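Putative SnoaL-like polyketide cyclase from Shewanella putrefaciens is of unknown function but belongs to the SnoaL-like family of the NTF2 clan and may act as a polyketide cyclase. Local coordinates of one contact, PDB 3GZB (chain A, 1.44 Å), residues 118-123 and 145-150, beside the matching contact of the related putative SnoaL-like polyketide cyclase from Shewanella denitrificans, PDB 3LZA (chain B, 1.70 Å), residues 105-110 and 132-137. Both blocks share one frame: the second was fitted to the first on N, CA, C and O of the twelve residues, RMSD 0.17 Å. Numbering follows each deposited sequence.

Structure 1 (3GZB); sequences VAIPAV and QTMSDQ.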
loop_
_atom_site.group_PDB
_atom_site.type_symbol
_atom_site.label_atom_id
_atom_site.label_comp_id
_atom_site.label_asym_id
_atom_site.label_seq_id
_atom_site.Cartn_x
_atom_site.Cartn_y
_atom_site.Cartn_z
ATOM N N VAL A 118 18.582 -9.413 3.090
ATOM C CA VAL A 118 17.975 -8.225 2.513
ATOM C C VAL A 118 16.697 -7.867 3.256
ATOM O O VAL A 118 16.013 -8.755 3.789
ATOM C CB VAL A 118 17.623 -8.404 0.994
ATOM C CG1 VAL A 118 18.928 -8.604 0.184
ATOM C CG2 VAL A 118 16.669 -9.591 0.698
ATOM N N ALA A 119 16.386 -6.562 3.254
ATOM C CA ALA A 119 15.166 -6.040 3.871
ATOM C C ALA A 119 14.489 -5.156 2.840
ATOM O O ALA A 119 15.032 -4.102 2.455
ATOM C CB ALA A 119 15.534 -5.230 5.164
ATOM N N ILE A 120 13.349 -5.608 2.339
ATOM C CA ILE A 120 12.754 -5.031 1.137
ATOM C C ILE A 120 11.472 -4.260 1.487
ATOM O O ILE A 120 10.504 -4.835 1.946
ATOM C CB ILE A 120 12.392 -6.131 0.125
ATOM C CG1 ILE A 120 13.556 -7.092 -0.124
ATOM C CG2 ILE A 120 11.873 -5.481 -1.181
ATOM C CD1 ILE A 120 13.253 -8.334 -1.023
ATOM N N PRO A 121 11.474 -2.931 1.307
ATOM C CA PRO A 121 10.211 -2.179 1.574
ATOM C C PRO A 121 9.067 -2.678 0.692
ATOM O O PRO A 121 9.295 -3.041 -0.468
ATOM C CB PRO A 121 10.594 -0.720 1.268
ATOM C CG PRO A 121 12.109 -0.702 1.381
ATOM C CD PRO A 121 12.575 -2.056 0.905
ATOM N N ALA A 122 7.836 -2.639 1.241
ATOM C CA ALA A 122 6.644 -3.127 0.550
ATOM C C ALA A 122 5.371 -2.657 1.159
ATOM O O ALA A 122 5.307 -2.328 2.334
ATOM C CB ALA A 122 6.652 -4.660 0.552
ATOM N N VAL A 123 4.340 -2.630 0.317
ATOM C CA VAL A 123 2.958 -2.529 0.706
ATOM C C VAL A 123 2.284 -3.759 0.167
ATOM O O VAL A 123 2.392 -4.090 -1.027
ATOM C CB VAL A 123 2.324 -1.275 0.132
ATOM C CG1 VAL A 123 0.835 -1.150 0.513
ATOM C CG2 VAL A 123 3.128 -0.026 0.593
ATOM N N GLN A 145 14.043 -2.108 -6.483
ATOM C CA GLN A 145 15.295 -1.388 -6.618
ATOM C C GLN A 145 16.067 -1.358 -5.309
ATOM O O GLN A 145 17.306 -1.524 -5.332
ATOM C CB GLN A 145 15.092 0.032 -7.135
ATOM C CG GLN A 145 16.429 0.755 -7.446
ATOM C CD GLN A 145 17.232 0.047 -8.541
ATOM O OE1 GLN A 145 16.749 -0.109 -9.661
ATOM N NE2 GLN A 145 18.450 -0.442 -8.199
ATOM N N THR A 146 15.379 -1.198 -4.189
ATOM C CA THR A 146 16.054 -1.234 -2.899
ATOM C C THR A 146 16.663 -2.611 -2.663
ATOM O O THR A 146 17.796 -2.740 -2.149
ATOM C CB THR A 146 15.147 -0.780 -1.764
ATOM O OG1 THR A 146 14.900 0.635 -1.922
ATOM C CG2 THR A 146 15.762 -1.038 -0.382
HETATM N N MSE A 147 15.928 -3.654 -2.982
HETATM C CA MSE A 147 16.450 -5.010 -2.899
HETATM C C MSE A 147 17.711 -5.128 -3.761
HETATM O O MSE A 147 18.761 -5.659 -3.312
HETATM C CB MSE A 147 15.373 -6.010 -3.357
HETATM C CG MSE A 147 15.882 -7.414 -3.344
HETATM SE SE MSE A 147 14.789 -8.651 -4.414
HETATM C CE MSE A 147 15.374 -8.114 -6.141
ATOM N N SER A 148 17.660 -4.693 -5.009
ATOM C CA SER A 148 18.812 -4.762 -5.907
ATOM C C SER A 148 20.032 -3.992 -5.359
ATOM O O SER A 148 21.192 -4.463 -5.460
ATOM C CB SER A 148 18.415 -4.196 -7.264
ATOM O OG SER A 148 17.512 -5.056 -7.917
ATOM N N ASP A 149 19.804 -2.822 -4.781
ATOM C CA ASP A 149 20.881 -2.039 -4.163
ATOM C C ASP A 149 21.604 -2.822 -3.053
ATOM O O ASP A 149 22.832 -2.827 -2.937
ATOM C CB ASP A 149 20.334 -0.739 -3.565
ATOM C CG ASP A 149 19.764 0.231 -4.616
ATOM O OD1 ASP A 149 20.108 0.097 -5.800
ATOM O OD2 ASP A 149 18.983 1.121 -4.204
ATOM N N GLN A 150 20.831 -3.517 -2.234
ATOM C CA GLN A 150 21.402 -4.304 -1.152
ATOM C C GLN A 150 22.163 -5.501 -1.694
ATOM O O GLN A 150 23.246 -5.844 -1.169
ATOM C CB GLN A 150 20.295 -4.773 -0.193
ATOM C CG GLN A 150 19.709 -3.675 0.626
ATOM C CD GLN A 150 18.431 -4.089 1.361
ATOM O OE1 GLN A 150 18.158 -5.263 1.489
ATOM N NE2 GLN A 150 17.623 -3.129 1.779
#
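Gln150 grips the backbone of Ala119 with both ends of its amide, fastening the C-terminal helix 144-151 to strand 115-129 of the curved sheet of this NTF2-like fold. The two short segments run antiparallel at 170°. OE1 of Gln150 takes the N-H of Ala119 at 2.8 Å in the plane of the side-chain carbonyl, on a lone pair, while NE2 of Gln150 gives a 2.8 Å bond to O of Ala119, tilted 25° from the plane of the Ala119 carbonyl. The two bonds fix the rotation of the amide. Val118 lies beside it, its CB 3.2 Å from OE1 of Gln150; with chi1 at -64°, CG1 stands anti to the carbonyl carbon, 3.7 Å from OE1 of Gln150. Farther along, CG2 of Thr146 meets CD of Pro121 at 3.6 Å, crossing at about a right angle, and Thr146 OG1 is hydrogen-bonded to OD2 of Asp143. CD1 of Ile120 lies 3.6 Å from CG of selenomethionine Met147, the side chains side by side. On the helix, NE2 of Gln145 donates a hydrogen bond to OD1 of Asp149 at 3.0 Å. Pro121 also packs on His86 of the second subunit.

How the two compare
The exchange of Val118(A) for Ile105(B) adds one carbon to a buried side chain whose root stays put. The CB atoms coincide within the error; after superposition CG2 of Val118(A) and CG1 of Ile105(B) lie 0.3 Å apart, as do CG1 of Val118(A) and CG2 of Ile105(B), so the branches correspond by place and not by name. What comes is CD1 of Ile105(B), a methyl without counterpart in Val118(A), carried on the branch that matches CG2 of Val118(A); it lies 3.9 Å from CG of Met134(B). The contact with the glutamine is kept: CB of Val118(A) is 3.2 Å from OE1 of Gln150(A), CB of Ile105(B) 3.4 Å from OE1 of Gln137(B). The side chains of Gln150(A) and Thr146(A) coincide within the error with those of Gln137(B) and Thr133(B), and both amide bonds to Ala119(A) recur at Ala106(B). The CA atoms that can be compared coincide within the error. At the second exchange, away from the helix segment, CB of Ala122(A) has no counterpart in Gly109(B), both residues being buried.

Structure 2 (3LZA); sequences IAIPGV and QTMSDQ.
Gln137 grips the backbone of Ala106 with both ends of its amide. OE1 of Gln137 takes the N-H of Ala106 at 2.8 Å in the plane of the side-chain carbonyl, on a lone pair, while NE2 of Gln137 gives a 2.8 Å bond to O of Ala106, tilted 30° from the plane of the Ala106 carbonyl. The two bonds fix the rotation of the amide. Ile105 lies beside it, its CB 3.4 Å from OE1 of Gln137. With chi1 at 54°, CG2 stands anti to the carbonyl carbon, 3.6 Å from OE1 of Gln137, while CG1 sits between backbone N and carbonyl carbon and carries CD1 to within 3.9 Å of CG of selenomethionine Met134. Farther along, CG2 of Thr133 meets CD of Pro108 at 3.8 Å, crossing at about a right angle, and Thr133 OG1 is hydrogen-bonded to OD2 of Asp130. CD1 of Ile107 lies 3.5 Å from SE of Met134, the side chains side by side. On the helix, NE2 of Gln132 donates a hydrogen bond to OD1 of Asp136. Pro108 also packs on His73 of the second subunit.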
loop_
_atom_site.group_PDB
_atom_site.type_symbol
_atom_site.label_atom_id
_atom_site.label_comp_id
_atom_site.label_asym_id
_atom_site.label_seq_id
_atom_site.Cartn_x
_atom_site.Cartn_y
_atom_site.Cartn_z
ATOM N N ILE B 105 18.390 -9.429 3.085
ATOM C CA ILE B 105 17.769 -8.262 2.444
ATOM C C ILE B 105 16.558 -7.797 3.246
ATOM O O ILE B 105 15.943 -8.588 3.965
ATOM C CB ILE B 105 17.354 -8.540 0.979
ATOM C CG1 ILE B 105 16.466 -9.788 0.891
ATOM C CG2 ILE B 105 18.604 -8.617 0.087
ATOM C CD1 ILE B 105 16.105 -10.304 -0.538
ATOM N N ALA B 106 16.263 -6.495 3.162
ATOM C CA ALA B 106 15.137 -5.892 3.888
ATOM C C ALA B 106 14.476 -5.022 2.848
ATOM O O ALA B 106 15.042 -3.988 2.495
ATOM C CB ALA B 106 15.609 -5.052 5.073
ATOM N N ILE B 107 13.311 -5.485 2.364
ATOM C CA ILE B 107 12.597 -4.927 1.207
ATOM C C ILE B 107 11.347 -4.151 1.630
ATOM O O ILE B 107 10.392 -4.759 2.100
ATOM C CB ILE B 107 12.115 -6.073 0.250
ATOM C CG1 ILE B 107 13.210 -7.106 -0.021
ATOM C CG2 ILE B 107 11.629 -5.506 -1.100
ATOM C CD1 ILE B 107 12.806 -8.122 -1.057
ATOM N N PRO B 108 11.318 -2.817 1.428
ATOM C CA PRO B 108 10.059 -2.112 1.722
ATOM C C PRO B 108 8.944 -2.633 0.850
ATOM O O PRO B 108 9.159 -2.911 -0.319
ATOM C CB PRO B 108 10.372 -0.694 1.279
ATOM C CG PRO B 108 11.846 -0.572 1.601
ATOM C CD PRO B 108 12.414 -1.878 1.181
ATOM N N GLY B 109 7.748 -2.736 1.379
ATOM C CA GLY B 109 6.683 -3.131 0.541
ATOM C C GLY B 109 5.327 -2.805 1.148
ATOM O O GLY B 109 5.202 -2.497 2.350
ATOM N N VAL B 110 4.346 -2.791 0.276
ATOM C CA VAL B 110 2.908 -2.684 0.685
ATOM C C VAL B 110 2.154 -3.903 0.152
ATOM O O VAL B 110 2.229 -4.177 -1.028
ATOM C CB VAL B 110 2.272 -1.358 0.176
ATOM C CG1 VAL B 110 0.810 -1.248 0.531
ATOM C CG2 VAL B 110 3.003 -0.163 0.824
ATOM N N GLN B 132 14.087 -1.976 -6.429
ATOM C CA GLN B 132 15.360 -1.244 -6.522
ATOM C C GLN B 132 16.166 -1.297 -5.210
ATOM O O GLN B 132 17.396 -1.448 -5.249
ATOM C CB GLN B 132 15.195 0.214 -7.007
ATOM C CG GLN B 132 16.514 0.896 -7.366
ATOM C CD GLN B 132 17.237 0.221 -8.533
ATOM O OE1 GLN B 132 16.665 0.049 -9.603
ATOM N NE2 GLN B 132 18.463 -0.201 -8.308
ATOM N N THR B 133 15.491 -1.178 -4.054
ATOM C CA THR B 133 16.189 -1.262 -2.759
ATOM C C THR B 133 16.800 -2.677 -2.628
ATOM O O THR B 133 17.948 -2.836 -2.198
ATOM C CB THR B 133 15.222 -0.908 -1.576
ATOM O OG1 THR B 133 14.896 0.487 -1.645
ATOM C CG2 THR B 133 15.866 -1.161 -0.243
HETATM N N MSE B 134 16.080 -3.695 -3.094
HETATM C CA MSE B 134 16.600 -5.076 -3.040
HETATM C C MSE B 134 17.853 -5.213 -3.894
HETATM O O MSE B 134 18.848 -5.788 -3.459
HETATM C CB MSE B 134 15.557 -6.094 -3.542
HETATM C CG MSE B 134 15.964 -7.552 -3.306
HETATM SE SE MSE B 134 14.616 -8.713 -4.034
HETATM C CE MSE B 134 15.311 -8.642 -5.747
ATOM N N SER B 135 17.783 -4.696 -5.113
ATOM C CA SER B 135 18.904 -4.727 -6.035
ATOM C C SER B 135 20.104 -4.023 -5.445
ATOM O O SER B 135 21.202 -4.550 -5.532
ATOM C CB SER B 135 18.553 -4.059 -7.364
ATOM O OG SER B 135 19.615 -4.241 -8.288
ATOM N N ASP B 136 19.896 -2.830 -4.875
ATOM C CA ASP B 136 20.989 -2.069 -4.260
ATOM C C ASP B 136 21.693 -2.895 -3.158
ATOM O O ASP B 136 22.920 -2.894 -3.035
ATOM C CB ASP B 136 20.469 -0.764 -3.621
ATOM C CG ASP B 136 19.998 0.290 -4.645
ATOM O OD1 ASP B 136 20.404 0.265 -5.837
ATOM O OD2 ASP B 136 19.234 1.176 -4.229
ATOM N N GLN B 137 20.907 -3.504 -2.302
ATOM C CA GLN B 137 21.440 -4.353 -1.224
ATOM C C GLN B 137 22.211 -5.568 -1.760
ATOM O O GLN B 137 23.343 -5.850 -1.325
ATOM C CB GLN B 137 20.305 -4.808 -0.276
ATOM C CG GLN B 137 19.749 -3.746 0.687
ATOM C CD GLN B 137 18.509 -4.194 1.408
ATOM O OE1 GLN B 137 18.347 -5.372 1.683
ATOM N NE2 GLN B 137 17.600 -3.246 1.734
#